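Local coordinates for protein ectonucleoside triphosphate diphosphohydrolase 4 (Homo sapiens, PDB 6WG5) that belongs to the GDA1/CD39 family of nucleoside phosphatases, within the actin-like ATPase clan, at residues T312-I326 against Y338-I352. Residues are numbered along the deposited sequence; the frame is centred on the assembly and turned at random.
Sequences TPDMPYLDPCLPLDI and YLRGTGDFDLCRETI
Arg340 lies alongside Leu318, on the same face of the paired strands, and touches it and Pro316 with successive atoms. Its CB lies 4.0 Å from Pro316 CG, and CG comes next to the carbonyl oxygen of Ile326. The chain then bends at chi2 and chi3 (-142° and -54°), which brings NE near Leu318 CD2 and Pro316 CG. At the tip, Leu318 CD2 sits above the centre of the guanidinium plane, 3.7 Å from Arg340 CZ; NH2 meets the same methyl, while NH1 lies a little farther off, near Leu318 CD2 and Pro316 CG. Tyr338 is met comparably: Pro313 CG rests over the middle of its ring, a CH-pi contact 3.8 Å from the centroid.

Strands 317-319 and 338-341 pair in parallel beneath the Leu318 and Arg340 side chains, joined by a ladder that begins at Tyr317 N to Tyr338 O (2.8 Å) and ends at Thr342 N to Asp319 O. Strand 335-341 is the centre of a three-stranded sheet, with 327-332 antiparallel on its other side; the turn at Pro323-Ile326 leads into that strand, and Asp325 N binds Gly341 O at 2.7 Å. Beyond the sheet the chain enters helix 345-352, N-capped by Asp344, whose OD1 takes Leu347 N from above the carboxylate plane. The disulfide Cys321 SG-Cys348 SG (2.0 Å) ties the helix to the type I turn Asp319-Leu322 at the end of strand 317-319. Pro320 CB packs 3.9 Å from Leu347 CD2. Within the turn Asp319 OD2 accepts from Cys321 N, an Asx turn, its carboxylate also engaging Tyr290 and Arg287 of helix 283-296.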
loop_
_atom_site.group_PDB
_atom_site.type_symbol
_atom_site.label_atom_id
_atom_site.label_comp_id
_atom_site.label_asym_id
_atom_site.label_seq_id
_atom_site.Cartn_x
_atom_site.Cartn_y
_atom_site.Cartn_z
ATOM N N THR A 312 -12.580 -37.275 13.967
ATOM C CA THR A 312 -12.915 -37.150 15.377
ATOM C C THR A 312 -11.711 -36.586 16.113
ATOM O O THR A 312 -10.577 -36.690 15.632
ATOM C CB THR A 312 -13.320 -38.492 16.002
ATOM O OG1 THR A 312 -12.212 -39.399 15.962
ATOM C CG2 THR A 312 -14.502 -39.098 15.257
ATOM N N PRO A 313 -11.924 -35.984 17.287
ATOM C CA PRO A 313 -10.798 -35.361 18.003
ATOM C C PRO A 313 -9.685 -36.330 18.360
ATOM O O PRO A 313 -8.549 -35.887 18.570
ATOM C CB PRO A 313 -11.459 -34.783 19.262
ATOM C CG PRO A 313 -12.897 -34.634 18.909
ATOM C CD PRO A 313 -13.202 -35.772 17.986
ATOM N N ASP A 314 -9.966 -37.630 18.436
ATOM C CA ASP A 314 -8.951 -38.606 18.813
ATOM C C ASP A 314 -8.011 -38.960 17.669
ATOM O O ASP A 314 -6.970 -39.578 17.916
ATOM C CB ASP A 314 -9.618 -39.879 19.337
ATOM C CG ASP A 314 -10.338 -39.656 20.651
ATOM O OD1 ASP A 314 -9.674 -39.707 21.708
ATOM O OD2 ASP A 314 -11.566 -39.425 20.628
ATOM N N MET A 315 -8.345 -38.587 16.437
ATOM C CA MET A 315 -7.496 -38.839 15.271
ATOM C C MET A 315 -7.368 -37.555 14.460
ATOM O O MET A 315 -7.807 -37.478 13.309
ATOM C CB MET A 315 -8.065 -39.980 14.428
ATOM C CG MET A 315 -9.526 -39.806 14.023
ATOM S SD MET A 315 -10.417 -41.378 13.887
ATOM C CE MET A 315 -9.223 -42.401 13.020
ATOM N N PRO A 316 -6.763 -36.522 15.036
ATOM C CA PRO A 316 -6.741 -35.216 14.377
ATOM C C PRO A 316 -5.619 -35.094 13.361
ATOM O O PRO A 316 -4.578 -35.748 13.458
ATOM C CB PRO A 316 -6.526 -34.248 15.545
ATOM C CG PRO A 316 -5.681 -35.029 16.496
ATOM C CD PRO A 316 -6.099 -36.479 16.352
ATOM N N TYR A 317 -5.851 -34.236 12.373
ATOM C CA TYR A 317 -4.804 -33.888 11.426
ATOM C C TYR A 317 -3.724 -33.083 12.137
ATOM O O TYR A 317 -4.021 -32.109 12.835
ATOM C CB TYR A 317 -5.390 -33.091 10.262
ATOM C CG TYR A 317 -4.398 -32.779 9.167
ATOM C CD1 TYR A 317 -3.782 -31.535 9.092
ATOM C CD2 TYR A 317 -4.077 -33.728 8.207
ATOM C CE1 TYR A 317 -2.876 -31.249 8.088
ATOM C CE2 TYR A 317 -3.173 -33.452 7.202
ATOM C CZ TYR A 317 -2.576 -32.212 7.147
ATOM O OH TYR A 317 -1.675 -31.943 6.143
ATOM N N LEU A 318 -2.471 -33.494 11.972
ATOM C CA LEU A 318 -1.352 -32.836 12.638
ATOM C C LEU A 318 -0.863 -31.701 11.749
ATOM O O LEU A 318 -0.207 -31.937 10.728
ATOM C CB LEU A 318 -0.238 -33.835 12.938
ATOM C CG LEU A 318 -0.658 -35.048 13.774
ATOM C CD1 LEU A 318 0.559 -35.882 14.134
ATOM C CD2 LEU A 318 -1.405 -34.630 15.036
ATOM N N ASP A 319 -1.186 -30.468 12.139
ATOM C CA ASP A 319 -0.890 -29.301 11.326
ATOM C C ASP A 319 0.407 -28.669 11.804
ATOM O O ASP A 319 0.443 -28.127 12.919
ATOM C CB ASP A 319 -2.034 -28.294 11.410
ATOM C CG ASP A 319 -1.845 -27.114 10.475
ATOM O OD1 ASP A 319 -2.611 -26.134 10.595
ATOM O OD2 ASP A 319 -0.930 -27.169 9.623
ATOM N N PRO A 320 1.490 -28.704 11.018
ATOM C CA PRO A 320 2.734 -28.055 11.459
ATOM C C PRO A 320 2.651 -26.541 11.475
ATOM O O PRO A 320 3.520 -25.897 12.077
ATOM C CB PRO A 320 3.762 -28.540 10.432
ATOM C CG PRO A 320 2.960 -28.771 9.196
ATOM C CD PRO A 320 1.619 -29.272 9.664
ATOM N N CYS A 321 1.638 -25.959 10.837
ATOM C CA CYS A 321 1.468 -24.517 10.769
ATOM C C CYS A 321 0.693 -23.955 11.954
ATOM O O CYS A 321 0.317 -22.779 11.931
ATOM C CB CYS A 321 0.763 -24.142 9.464
ATOM S SG CYS A 321 1.736 -24.493 7.983
ATOM N N LEU A 322 0.441 -24.764 12.982
ATOM C CA LEU A 322 -0.224 -24.295 14.185
ATOM C C LEU A 322 0.697 -24.453 15.388
ATOM O O LEU A 322 1.567 -25.330 15.396
ATOM C CB LEU A 322 -1.529 -25.061 14.444
ATOM C CG LEU A 322 -2.725 -24.662 13.579
ATOM C CD1 LEU A 322 -3.873 -25.636 13.785
ATOM C CD2 LEU A 322 -3.175 -23.237 13.885
ATOM N N PRO A 323 0.536 -23.618 16.416
ATOM C CA PRO A 323 1.377 -23.754 17.610
ATOM C C PRO A 323 1.278 -25.151 18.206
ATOM O O PRO A 323 0.267 -25.841 18.065
ATOM C CB PRO A 323 0.813 -22.699 18.567
ATOM C CG PRO A 323 0.109 -21.727 17.702
ATOM C CD PRO A 323 -0.410 -22.496 16.530
ATOM N N LEU A 324 2.345 -25.558 18.885
ATOM C CA LEU A 324 2.404 -26.896 19.454
ATOM C C LEU A 324 1.260 -27.124 20.435
ATOM O O LEU A 324 1.046 -26.330 21.357
ATOM C CB LEU A 324 3.748 -27.103 20.154
ATOM C CG LEU A 324 3.970 -28.466 20.812
ATOM C CD1 LEU A 324 4.148 -29.553 19.762
ATOM C CD2 LEU A 324 5.176 -28.404 21.728
ATOM N N ASP A 325 0.523 -28.215 20.227
ATOM C CA ASP A 325 -0.506 -28.742 21.130
ATOM C C ASP A 325 -1.803 -27.945 21.114
ATOM O O ASP A 325 -2.702 -28.247 21.916
ATOM C CB ASP A 325 -0.015 -28.832 22.580
ATOM C CG ASP A 325 1.003 -29.938 22.784
ATOM O OD1 ASP A 325 1.055 -30.867 21.948
ATOM O OD2 ASP A 325 1.746 -29.884 23.787
ATOM N N ILE A 326 -1.946 -26.944 20.243
ATOM C CA ILE A 326 -3.233 -26.275 20.104
ATOM C C ILE A 326 -4.209 -27.212 19.405
ATOM O O ILE A 326 -3.837 -27.993 18.521
ATOM C CB ILE A 326 -3.102 -24.951 19.331
ATOM C CG1 ILE A 326 -4.391 -24.135 19.464
ATOM C CG2 ILE A 326 -2.811 -25.213 17.854
ATOM C CD1 ILE A 326 -4.318 -22.746 18.852
ATOM N N TYR A 338 -10.812 -32.113 12.667
ATOM C CA TYR A 338 -10.089 -31.728 13.868
ATOM C C TYR A 338 -8.590 -31.713 13.599
ATOM O O TYR A 338 -8.058 -32.602 12.927
ATOM C CB TYR A 338 -10.416 -32.682 15.016
ATOM C CG TYR A 338 -11.889 -32.710 15.354
ATOM C CD1 TYR A 338 -12.444 -31.761 16.205
ATOM C CD2 TYR A 338 -12.727 -33.676 14.815
ATOM C CE1 TYR A 338 -13.791 -31.777 16.512
ATOM C CE2 TYR A 338 -14.077 -33.702 15.118
ATOM C CZ TYR A 338 -14.604 -32.750 15.966
ATOM O OH TYR A 338 -15.946 -32.771 16.271
ATOM N N LEU A 339 -7.920 -30.691 14.124
ATOM C CA LEU A 339 -6.492 -30.504 13.933
ATOM C C LEU A 339 -5.794 -30.433 15.284
ATOM O O LEU A 339 -6.411 -30.145 16.313
ATOM C CB LEU A 339 -6.196 -29.219 13.142
ATOM C CG LEU A 339 -7.135 -28.849 11.991
ATOM C CD1 LEU A 339 -6.714 -27.519 11.385
ATOM C CD2 LEU A 339 -7.163 -29.932 10.926
ATOM N N ARG A 340 -4.490 -30.699 15.266
ATOM C CA ARG A 340 -3.636 -30.484 16.425
ATOM C C ARG A 340 -2.310 -29.928 15.937
ATOM O O ARG A 340 -1.686 -30.504 15.042
ATOM C CB ARG A 340 -3.411 -31.775 17.216
ATOM C CG ARG A 340 -2.845 -31.545 18.608
ATOM C CD ARG A 340 -1.839 -32.620 18.977
ATOM N NE ARG A 340 -2.394 -33.963 18.839
ATOM C CZ ARG A 340 -1.663 -35.061 18.665
ATOM N NH1 ARG A 340 -2.259 -36.241 18.548
ATOM N NH2 ARG A 340 -0.339 -34.985 18.593
ATOM N N GLY A 341 -1.885 -28.809 16.521
ATOM C CA GLY A 341 -0.677 -28.142 16.064
ATOM C C GLY A 341 0.572 -28.858 16.543
ATOM O O GLY A 341 0.690 -29.206 17.723
ATOM N N THR A 342 1.511 -29.078 15.624
ATOM C CA THR A 342 2.807 -29.650 15.957
ATOM C C THR A 342 3.930 -28.621 15.919
ATOM O O THR A 342 5.082 -28.971 16.193
ATOM C CB THR A 342 3.134 -30.815 15.011
ATOM O OG1 THR A 342 3.122 -30.361 13.653
ATOM C CG2 THR A 342 2.114 -31.931 15.175
ATOM N N GLY A 343 3.625 -27.366 15.590
ATOM C CA GLY A 343 4.575 -26.274 15.701
ATOM C C GLY A 343 5.916 -26.515 15.035
ATOM O O GLY A 343 6.962 -26.401 15.682
ATOM N N ASP A 344 5.903 -26.833 13.742
ATOM C CA ASP A 344 7.120 -27.091 12.974
ATOM C C ASP A 344 7.222 -26.015 11.895
ATOM O O ASP A 344 6.653 -26.149 10.809
ATOM C CB ASP A 344 7.104 -28.496 12.380
ATOM C CG ASP A 344 8.470 -28.935 11.887
ATOM O OD1 ASP A 344 9.294 -28.058 11.548
ATOM O OD2 ASP A 344 8.722 -30.157 11.844
ATOM N N PHE A 345 7.963 -24.949 12.203
ATOM C CA PHE A 345 8.045 -23.799 11.308
ATOM C C PHE A 345 8.607 -24.194 9.947
ATOM O O PHE A 345 8.049 -23.835 8.904
ATOM C CB PHE A 345 8.899 -22.710 11.958
ATOM C CG PHE A 345 9.159 -21.524 11.075
ATOM C CD1 PHE A 345 8.235 -20.498 10.980
ATOM C CD2 PHE A 345 10.340 -21.426 10.358
ATOM C CE1 PHE A 345 8.476 -19.403 10.176
ATOM C CE2 PHE A 345 10.588 -20.334 9.551
ATOM C CZ PHE A 345 9.653 -19.319 9.460
ATOM N N ASP A 346 9.715 -24.939 9.933
ATOM C CA ASP A 346 10.327 -25.328 8.665
ATOM C C ASP A 346 9.416 -26.253 7.868
ATOM O O ASP A 346 9.364 -26.172 6.636
ATOM C CB ASP A 346 11.680 -25.994 8.916
ATOM C CG ASP A 346 12.747 -25.004 9.344
ATOM O OD1 ASP A 346 12.712 -23.844 8.879
ATOM O OD2 ASP A 346 13.623 -25.390 10.146
ATOM N N LEU A 347 8.693 -27.144 8.547
ATOM C CA LEU A 347 7.778 -28.033 7.841
ATOM C C LEU A 347 6.548 -27.281 7.349
ATOM O O LEU A 347 5.967 -27.645 6.320
ATOM C CB LEU A 347 7.375 -29.196 8.748
ATOM C CG LEU A 347 6.443 -30.254 8.155
ATOM C CD1 LEU A 347 7.035 -30.866 6.895
ATOM C CD2 LEU A 347 6.154 -31.334 9.185
ATOM N N CYS A 348 6.139 -26.232 8.065
ATOM C CA CYS A 348 5.047 -25.392 7.588
ATOM C C CYS A 348 5.414 -24.706 6.279
ATOM O O CYS A 348 4.594 -24.629 5.357
ATOM C CB CYS A 348 4.685 -24.351 8.649
ATOM S SG CYS A 348 3.346 -23.253 8.161
ATOM N N ARG A 349 6.647 -24.200 6.179
ATOM C CA ARG A 349 7.070 -23.513 4.964
ATOM C C ARG A 349 6.981 -24.428 3.751
ATOM O O ARG A 349 6.524 -24.007 2.682
ATOM C CB ARG A 349 8.495 -22.983 5.128
ATOM C CG ARG A 349 8.628 -21.867 6.146
ATOM C CD ARG A 349 9.987 -21.192 6.067
ATOM N NE ARG A 349 11.085 -22.107 6.372
ATOM C CZ ARG A 349 11.784 -22.786 5.467
ATOM N NH1 ARG A 349 11.513 -22.673 4.174
ATOM N NH2 ARG A 349 12.763 -23.588 5.859
ATOM N N GLU A 350 7.413 -25.683 3.892
ATOM C CA GLU A 350 7.339 -26.615 2.772
ATOM C C GLU A 350 5.899 -26.948 2.418
ATOM O O GLU A 350 5.580 -27.139 1.240
ATOM C CB GLU A 350 8.105 -27.897 3.102
ATOM C CG GLU A 350 9.551 -27.670 3.511
ATOM C CD GLU A 350 10.343 -26.907 2.464
ATOM O OE1 GLU A 350 9.927 -26.903 1.286
ATOM O OE2 GLU A 350 11.380 -26.310 2.822
ATOM N N THR A 351 5.018 -27.013 3.416
ATOM C CA THR A 351 3.638 -27.412 3.163
ATOM C C THR A 351 2.885 -26.345 2.377
ATOM O O THR A 351 2.065 -26.672 1.512
ATOM C CB THR A 351 2.928 -27.695 4.486
ATOM O OG1 THR A 351 3.709 -28.615 5.259
ATOM C CG2 THR A 351 1.552 -28.290 4.241
ATOM N N ILE A 352 3.147 -25.066 2.663
ATOM C CA ILE A 352 2.382 -23.977 2.062
ATOM C C ILE A 352 2.980 -23.490 0.750
ATOM O O ILE A 352 2.395 -22.607 0.109
ATOM C CB ILE A 352 2.249 -22.799 3.051
ATOM C CG1 ILE A 352 3.629 -22.220 3.388
ATOM C CG2 ILE A 352 1.514 -23.259 4.309
ATOM C CD1 ILE A 352 3.597 -21.079 4.385
#